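PDB 3UW2: Phosphoglucomutase/phosphomannomutase family protein from Burkholderia thailandensis, which probably catalyses the reversible transfer of a phosphoryl group between positions of a phosphohexose, as in other metal-dependent phosphohexose mutases. Local coordinates for residues A[98-103]-A[205-209]; A[127-131]-A[264-269]; A[328-334]-A[347-353]. All coordinates share one frame; numbering follows the deposited sequence. Where two conformers were deposited one is given.

Contact 1 of 3, residues A[98-103]-A[205-209]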
# COMPACT_ATOMS: atom_id res chain seq x y z
N MET A 98 3.71 3.04 18.86
CA MET A 98 3.66 3.86 17.63
C MET A 98 4.73 3.36 16.66
O MET A 98 5.95 3.48 16.91
CB MET A 98 3.92 5.34 17.97
CG MET A 98 3.84 6.27 16.74
SD MET A 98 4.79 7.81 17.04
CE MET A 98 6.51 7.23 17.14
N VAL A 99 4.28 2.68 15.63
CA VAL A 99 5.20 2.06 14.66
C VAL A 99 4.56 2.15 13.28
O VAL A 99 3.32 2.34 13.17
CB VAL A 99 5.49 0.59 14.97
CG1 VAL A 99 6.32 0.40 16.26
CG2 VAL A 99 4.17 -0.21 15.07
N PRO A 100 5.39 2.08 12.20
CA PRO A 100 4.80 1.99 10.84
C PRO A 100 3.83 0.81 10.75
O PRO A 100 3.96 -0.19 11.53
CB PRO A 100 6.03 1.68 9.95
CG PRO A 100 7.15 2.43 10.67
CD PRO A 100 6.86 2.03 12.14
N THR A 101 2.79 0.96 9.96
CA THR A 101 1.79 -0.08 9.69
C THR A 101 2.36 -1.50 9.42
O THR A 101 1.96 -2.45 10.10
CB THR A 101 0.89 0.39 8.51
OG1 THR A 101 0.02 1.40 9.04
CG2 THR A 101 -0.01 -0.71 7.98
N PRO A 102 3.38 -1.65 8.53
CA PRO A 102 3.85 -2.99 8.28
C PRO A 102 4.54 -3.54 9.51
O PRO A 102 4.73 -4.74 9.59
CB PRO A 102 4.88 -2.85 7.13
CG PRO A 102 5.24 -1.43 7.17
CD PRO A 102 4.12 -0.65 7.75
N VAL A 103 4.94 -2.69 10.47
CA VAL A 103 5.52 -3.25 11.73
C VAL A 103 4.42 -3.94 12.59
O VAL A 103 4.65 -4.96 13.24
CB VAL A 103 6.33 -2.17 12.54
CG1 VAL A 103 6.88 -2.75 13.87
CG2 VAL A 103 7.49 -1.70 11.66
N VAL A 205 5.00 8.49 10.68
CA VAL A 205 5.56 7.51 11.58
C VAL A 205 6.73 6.74 10.96
O VAL A 205 7.46 6.07 11.66
CB VAL A 205 4.43 6.59 12.14
CG1 VAL A 205 3.98 5.60 11.10
CG2 VAL A 205 4.99 5.84 13.35
N ALA A 206 6.96 6.83 9.63
CA ALA A 206 8.04 6.07 8.98
C ALA A 206 9.43 6.58 9.46
O ALA A 206 10.41 5.82 9.46
CB ALA A 206 7.96 6.19 7.42
N GLY A 207 9.53 7.85 9.84
CA GLY A 207 10.88 8.44 9.98
C GLY A 207 11.86 7.80 10.96
O GLY A 207 12.97 7.38 10.57
N PRO A 208 11.48 7.69 12.25
CA PRO A 208 12.40 7.08 13.20
C PRO A 208 12.88 5.66 12.85
O PRO A 208 14.09 5.39 12.83
CB PRO A 208 11.61 7.11 14.53
CG PRO A 208 10.61 8.24 14.35
CD PRO A 208 10.21 8.10 12.88
N LEU A 209 11.97 4.72 12.62
CA LEU A 209 12.40 3.38 12.33
C LEU A 209 13.02 3.24 10.93
O LEU A 209 13.94 2.44 10.73
CB LEU A 209 11.22 2.43 12.43
CG LEU A 209 11.48 0.95 12.58
CD1 LEU A 209 12.51 0.61 13.69
CD2 LEU A 209 10.14 0.29 12.90
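Val205 packs on segment 98-103 with both methyl branches, each meeting a different part of it. CG2 lies against Met98, with Val205 CG2 3.6 Å from Met98 CG. The two side chains run past each other in opposite directions. Met98 has CG anti to its backbone N (chi1 -178°), which carries the start of the chain along the valine; the thioether then bends at chi3. The other branch reaches the proline backbone: Val205 CG1 is 3.7 Å from Pro100 CA.

A second apolar group forms round Leu209. Its CD2 methyl touches two side chains, 3.8 Å from Pro100 CD and 3.5 Å from Val103 CG2. Leu209 crosses both partners at a slant. Tyr181 of helix 178-186 also packs on Val103 and Leu209. Segment 98-103 belongs to the first alpha/beta/alpha domain of the family and 205-209 to the second, so the contact is an interdomain one. Each segment enters a helix, 101-107 in the first and 206-216 in the second, and Pro100 stands at the N-cap position of helix 101-107.

Backbone packing adds to the side-chain contacts. The Pro100 ring meets the backbone at Ala206, with Pro100 CG 4.1 Å from Ala206 CA. Val205 CG2 also touches the peptide before the proline, 3.7 Å from Val99 C.

No hydrogen bond joins the two segments. Polar bonds run instead to the zinc-binding loop. Thr101 OG1 is hydrogen-bonded to Asp266 OD2, while the backbone of Val205 bonds to that of Gly265.

Contact 2 of 3, residues A[127-131]-A[264-269]. With ZN (zinc ion), chain K; PO4 (phosphate ion), chain B.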
# COMPACT_ATOMS: atom_id res chain seq x y z
N VAL A 127 -4.02 1.80 14.08
CA VAL A 127 -4.82 3.06 13.98
C VAL A 127 -4.01 4.06 13.15
O VAL A 127 -2.96 4.57 13.63
CB VAL A 127 -5.03 3.62 15.42
CG1 VAL A 127 -5.91 4.88 15.40
CG2 VAL A 127 -5.66 2.52 16.32
N THR A 128 -4.45 4.42 11.92
CA THR A 128 -3.64 5.23 11.11
C THR A 128 -4.58 5.89 10.08
O THR A 128 -5.61 5.31 9.69
CB THR A 128 -2.52 4.45 10.36
OG1 THR A 128 -1.89 5.35 9.42
CG2 THR A 128 -3.14 3.32 9.57
N GLY A 129 -4.23 7.11 9.76
CA GLY A 129 -4.85 7.91 8.70
C GLY A 129 -4.00 7.96 7.45
O GLY A 129 -4.34 8.68 6.47
N SER A 130 -2.90 7.21 7.46
CA SER A 130 -2.10 6.95 6.25
C SER A 130 -1.55 8.26 5.62
O SER A 130 -0.81 9.00 6.30
CB SER A 130 -2.94 6.01 5.31
OG SER A 130 -2.51 6.02 3.97
N HIS A 131 -1.96 8.62 4.39
CA HIS A 131 -1.42 9.80 3.69
C HIS A 131 -2.29 11.04 3.91
O HIS A 131 -1.97 12.12 3.39
CB HIS A 131 -1.28 9.50 2.18
CG HIS A 131 -2.60 9.40 1.44
ND1 HIS A 131 -3.37 8.27 1.46
CD2 HIS A 131 -3.32 10.36 0.72
CE1 HIS A 131 -4.53 8.50 0.78
NE2 HIS A 131 -4.49 9.76 0.31
N ASP A 264 5.09 7.21 2.67
CA ASP A 264 3.80 7.77 3.00
C ASP A 264 3.63 7.74 4.54
O ASP A 264 4.53 7.28 5.25
CB ASP A 264 2.68 7.03 2.27
CG ASP A 264 2.35 5.70 2.89
OD1 ASP A 264 3.13 5.07 3.63
OD2 ASP A 264 1.28 5.25 2.50
N GLY A 265 2.52 8.28 5.05
CA GLY A 265 2.48 8.57 6.50
C GLY A 265 2.53 7.38 7.42
O GLY A 265 2.91 7.54 8.58
N ASP A 266 2.17 6.16 6.96
CA ASP A 266 2.32 5.03 7.86
C ASP A 266 3.38 4.00 7.41
O ASP A 266 3.54 2.92 8.03
CB ASP A 266 0.95 4.34 8.16
CG ASP A 266 0.34 3.72 6.90
OD1 ASP A 266 0.74 4.19 5.83
OD2 ASP A 266 -0.51 2.79 6.91
N GLY A 267 4.09 4.28 6.33
CA GLY A 267 5.25 3.45 5.95
C GLY A 267 4.86 2.18 5.11
O GLY A 267 5.66 1.31 4.92
N ASP A 268 3.63 2.06 4.63
CA ASP A 268 3.35 0.85 3.78
C ASP A 268 3.51 1.21 2.27
O ASP A 268 3.18 0.41 1.40
CB ASP A 268 2.01 0.20 4.12
CG ASP A 268 0.84 1.06 3.74
OD1 ASP A 268 1.11 2.16 3.26
OD2 ASP A 268 -0.34 0.67 3.93
N ARG A 269 4.03 2.41 1.97
CA ARG A 269 4.34 2.76 0.59
C ARG A 269 5.67 3.50 0.50
O ARG A 269 5.96 4.39 1.34
CB ARG A 269 3.26 3.65 -0.03
CG ARG A 269 1.90 2.99 -0.17
CD ARG A 269 0.96 3.84 -1.03
NE ARG A 269 0.41 4.97 -0.28
CZ ARG A 269 -0.30 5.97 -0.81
NH1 ARG A 269 -0.57 6.01 -2.12
NH2 ARG A 269 -0.75 6.94 -0.02
ZN ZN K . 0.05 3.95 3.76
P PO4 B . -2.96 4.89 2.89
O2 PO4 B . -1.73 4.10 2.46
O3 PO4 B . -3.42 5.78 1.76
O4 PO4 B . -4.01 4.07 3.56
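Ser130 and the three aspartates Asp264, Asp266 and Asp268 face each other across a phosphate and a zinc ion. Ser130 OG is covalently joined to the phosphate, 1.6 Å from P. The chi1 of 160° sets OG anti to the backbone N and carries the phosphoryl group towards the metal. Zinc is gripped by one oxygen from each aspartate, with Asp264 OD2 at 2.2 Å from zinc, and by phosphate O2. The second oxygens of Asp266 and Asp268 both form salt bridges with Lys140, which is also hydrogen-bonded to the phosphate. Asp266 OD2 takes the Thr101 hydroxyl as well.

The phosphoserine loop and the metal-binding loop of the phosphohexose mutase family meet here. Domain I supplies the serine and domain II the metal ligands.

His131 has its ring edge towards the phosphate, and ND1 donates to phosphate O3 at 2.5 Å. The Arg269 guanidinium stands steeply to that ring, the planes 70° apart, with NH2 3.3 Å from His131 ND1. Arg269 NE forms a nearly straight salt bridge to Asp264 OD2 (2.9 Å, 166°). The arginine approaches from above the carboxylate plane, while the carboxylate oxygen lies in the guanidinium plane.

Thr128 crosses Asp266 at about a right angle, its OG1 3.3 Å from Asp266 CB. That hydroxyl oxygen also accepts from Ser130 N in an ST turn and is hydrogen-bonded to Asp70.

Contact 3 of 3, residues A[328-334]-A[347-353]; sequences TGHSLVK and EMSGHVF
The start of helix 330-340 packs on the turn and strand that follow it in alpha/beta/alpha domain III. Glu347 reaches across to the helix start. Gly329, at the N-cap position, donates from its backbone N to Glu347 OE2 at 3.0 Å. The donor meets that oxygen nearly head-on along the C-O bond. Glu347 is extended beyond CG, which brings its carboxylate to the helix end. The helix N terminus would probably favour the negative charge placed there. The other oxygen, Glu347 OE1, lies 3.4 Å from His330 CB. On the stem of the same glutamate, CG packs on Val333 CG2 at 3.7 Å, the two side chains passing in opposite directions.

Glu347 also opens a type I turn that ends at Gly350, between strands 344-346 and 352-354, the latter an edge strand of the domain sheet. His351 and Phe353 follow this turn and face the helix. His330 CB sits almost squarely over the His351 ring, 4.2 Å from its centroid and 6° off the normal, a CH-pi contact. His351 ND1 is hydrogen-bonded to Asp362, and its ring touches the zinc ligand Asp268.

Further along, Val333 CG1 lies over one face of Phe353, 4.0 Å from the ring centroid, in a second CH-pi contact. Lys334 crosses the same phenyl group at a slant, with CD 4.0 Å from Phe353 CD2.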
# COMPACT_ATOMS: atom_id res chain seq x y z
N THR A 328 -6.97 -4.05 -9.01
CA THR A 328 -6.41 -3.01 -8.14
C THR A 328 -7.13 -3.04 -6.80
O THR A 328 -8.36 -3.31 -6.75
CB THR A 328 -6.64 -1.59 -8.67
OG1 THR A 328 -6.34 -1.52 -10.07
CG2 THR A 328 -5.76 -0.59 -7.83
N GLY A 329 -6.35 -2.80 -5.75
CA GLY A 329 -6.82 -2.80 -4.37
C GLY A 329 -5.80 -3.62 -3.62
O GLY A 329 -5.61 -4.81 -3.96
N HIS A 330 -5.19 -3.03 -2.59
CA HIS A 330 -4.11 -3.70 -1.87
C HIS A 330 -4.57 -5.00 -1.23
O HIS A 330 -3.77 -5.98 -1.13
CB HIS A 330 -3.47 -2.74 -0.85
CG HIS A 330 -4.18 -2.66 0.48
ND1 HIS A 330 -3.92 -3.51 1.47
CD2 HIS A 330 -5.17 -1.78 0.94
CE1 HIS A 330 -4.70 -3.21 2.54
NE2 HIS A 330 -5.47 -2.15 2.21
N SER A 331 -5.83 -5.02 -0.76
CA SER A 331 -6.31 -6.21 -0.01
C SER A 331 -6.66 -7.31 -0.99
O SER A 331 -6.51 -8.47 -0.68
CB SER A 331 -7.53 -5.90 0.87
OG SER A 331 -7.21 -4.81 1.73
N LEU A 332 -7.12 -6.93 -2.20
CA LEU A 332 -7.39 -7.91 -3.25
C LEU A 332 -6.11 -8.56 -3.76
O LEU A 332 -6.08 -9.77 -3.98
CB LEU A 332 -8.12 -7.23 -4.41
CG LEU A 332 -9.38 -6.45 -3.98
CD1 LEU A 332 -10.15 -6.03 -5.22
CD2 LEU A 332 -10.32 -7.27 -3.14
N VAL A 333 -5.02 -7.78 -3.89
CA VAL A 333 -3.72 -8.30 -4.30
C VAL A 333 -3.18 -9.25 -3.23
O VAL A 333 -2.69 -10.35 -3.54
CB VAL A 333 -2.71 -7.15 -4.56
CG1 VAL A 333 -1.26 -7.67 -4.60
CG2 VAL A 333 -3.07 -6.42 -5.85
N LYS A 334 -3.30 -8.85 -1.96
CA LYS A 334 -2.93 -9.72 -0.88
C LYS A 334 -3.70 -11.05 -0.88
O LYS A 334 -3.10 -12.11 -0.64
CB LYS A 334 -3.16 -9.00 0.42
CG LYS A 334 -2.74 -9.74 1.63
CD LYS A 334 -1.27 -9.57 1.91
CE LYS A 334 -0.90 -10.31 3.22
NZ LYS A 334 -1.62 -9.80 4.45
N GLU A 347 1.48 -3.05 -6.82
CA GLU A 347 0.45 -2.29 -7.50
C GLU A 347 0.96 -0.92 -7.84
O GLU A 347 1.87 -0.41 -7.19
CB GLU A 347 -0.73 -2.06 -6.61
CG GLU A 347 -1.26 -3.24 -5.84
CD GLU A 347 -2.20 -2.70 -4.78
OE1 GLU A 347 -1.71 -2.37 -3.68
OE2 GLU A 347 -3.40 -2.52 -5.07
N MET A 348 0.35 -0.33 -8.86
CA MET A 348 0.75 0.99 -9.32
C MET A 348 0.84 2.02 -8.16
O MET A 348 1.87 2.71 -8.00
CB MET A 348 -0.21 1.44 -10.43
CG MET A 348 0.31 2.58 -11.29
SD MET A 348 2.01 2.17 -11.76
CE MET A 348 2.37 3.70 -12.62
N SER A 349 -0.19 2.04 -7.31
CA SER A 349 -0.21 2.86 -6.06
C SER A 349 1.00 2.75 -5.12
O SER A 349 1.12 3.55 -4.21
CB SER A 349 -1.42 2.52 -5.24
OG SER A 349 -1.13 1.28 -4.62
N GLY A 350 1.88 1.78 -5.33
CA GLY A 350 3.14 1.72 -4.60
C GLY A 350 3.19 0.78 -3.38
O GLY A 350 4.07 0.92 -2.49
N HIS A 351 2.23 -0.13 -3.28
CA HIS A 351 2.38 -1.16 -2.24
C HIS A 351 3.08 -2.30 -2.90
O HIS A 351 2.66 -2.73 -3.98
CB HIS A 351 1.03 -1.64 -1.71
CG HIS A 351 0.18 -0.58 -1.02
ND1 HIS A 351 0.03 -0.52 0.32
CD2 HIS A 351 -0.63 0.44 -1.54
CE1 HIS A 351 -0.82 0.48 0.66
NE2 HIS A 351 -1.22 1.08 -0.48
N VAL A 352 4.10 -2.86 -2.26
CA VAL A 352 4.87 -3.94 -2.86
C VAL A 352 4.91 -5.06 -1.83
O VAL A 352 5.22 -4.82 -0.63
CB VAL A 352 6.31 -3.46 -3.25
CG1 VAL A 352 7.10 -4.58 -3.94
CG2 VAL A 352 6.24 -2.28 -4.22
N PHE A 353 4.57 -6.28 -2.27
CA PHE A 353 4.37 -7.36 -1.32
C PHE A 353 5.41 -8.44 -1.60
O PHE A 353 5.30 -9.16 -2.61
CB PHE A 353 2.97 -7.97 -1.48
CG PHE A 353 1.81 -6.99 -1.42
CD1 PHE A 353 1.56 -6.11 -2.48
CD2 PHE A 353 0.90 -7.03 -0.35
CE1 PHE A 353 0.42 -5.26 -2.45
CE2 PHE A 353 -0.22 -6.19 -0.32
CZ PHE A 353 -0.46 -5.31 -1.37

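From the N terminus, segment 98-103 comes first, at the end of a domain I strand. Segment 127-131 follows in the same domain. The chain then enters domain II, where 205-209 closes contact 1 and 264-269 closes contact 2. These two contacts therefore cross, and both tie domain I to domain II. They also touch, with Pro100 CB packed on the carbonyl of Asp266. Contact 3 lies later and in series. Only 12 residues separate its segments, the rest of helix 330-340 and strand 344-346 among them. Arg269 CD rests on Ser349 O, bringing contact 3 against contact 2. Contacts 1 and 3 do not touch. Parts of three domains thus gather near the zinc ion.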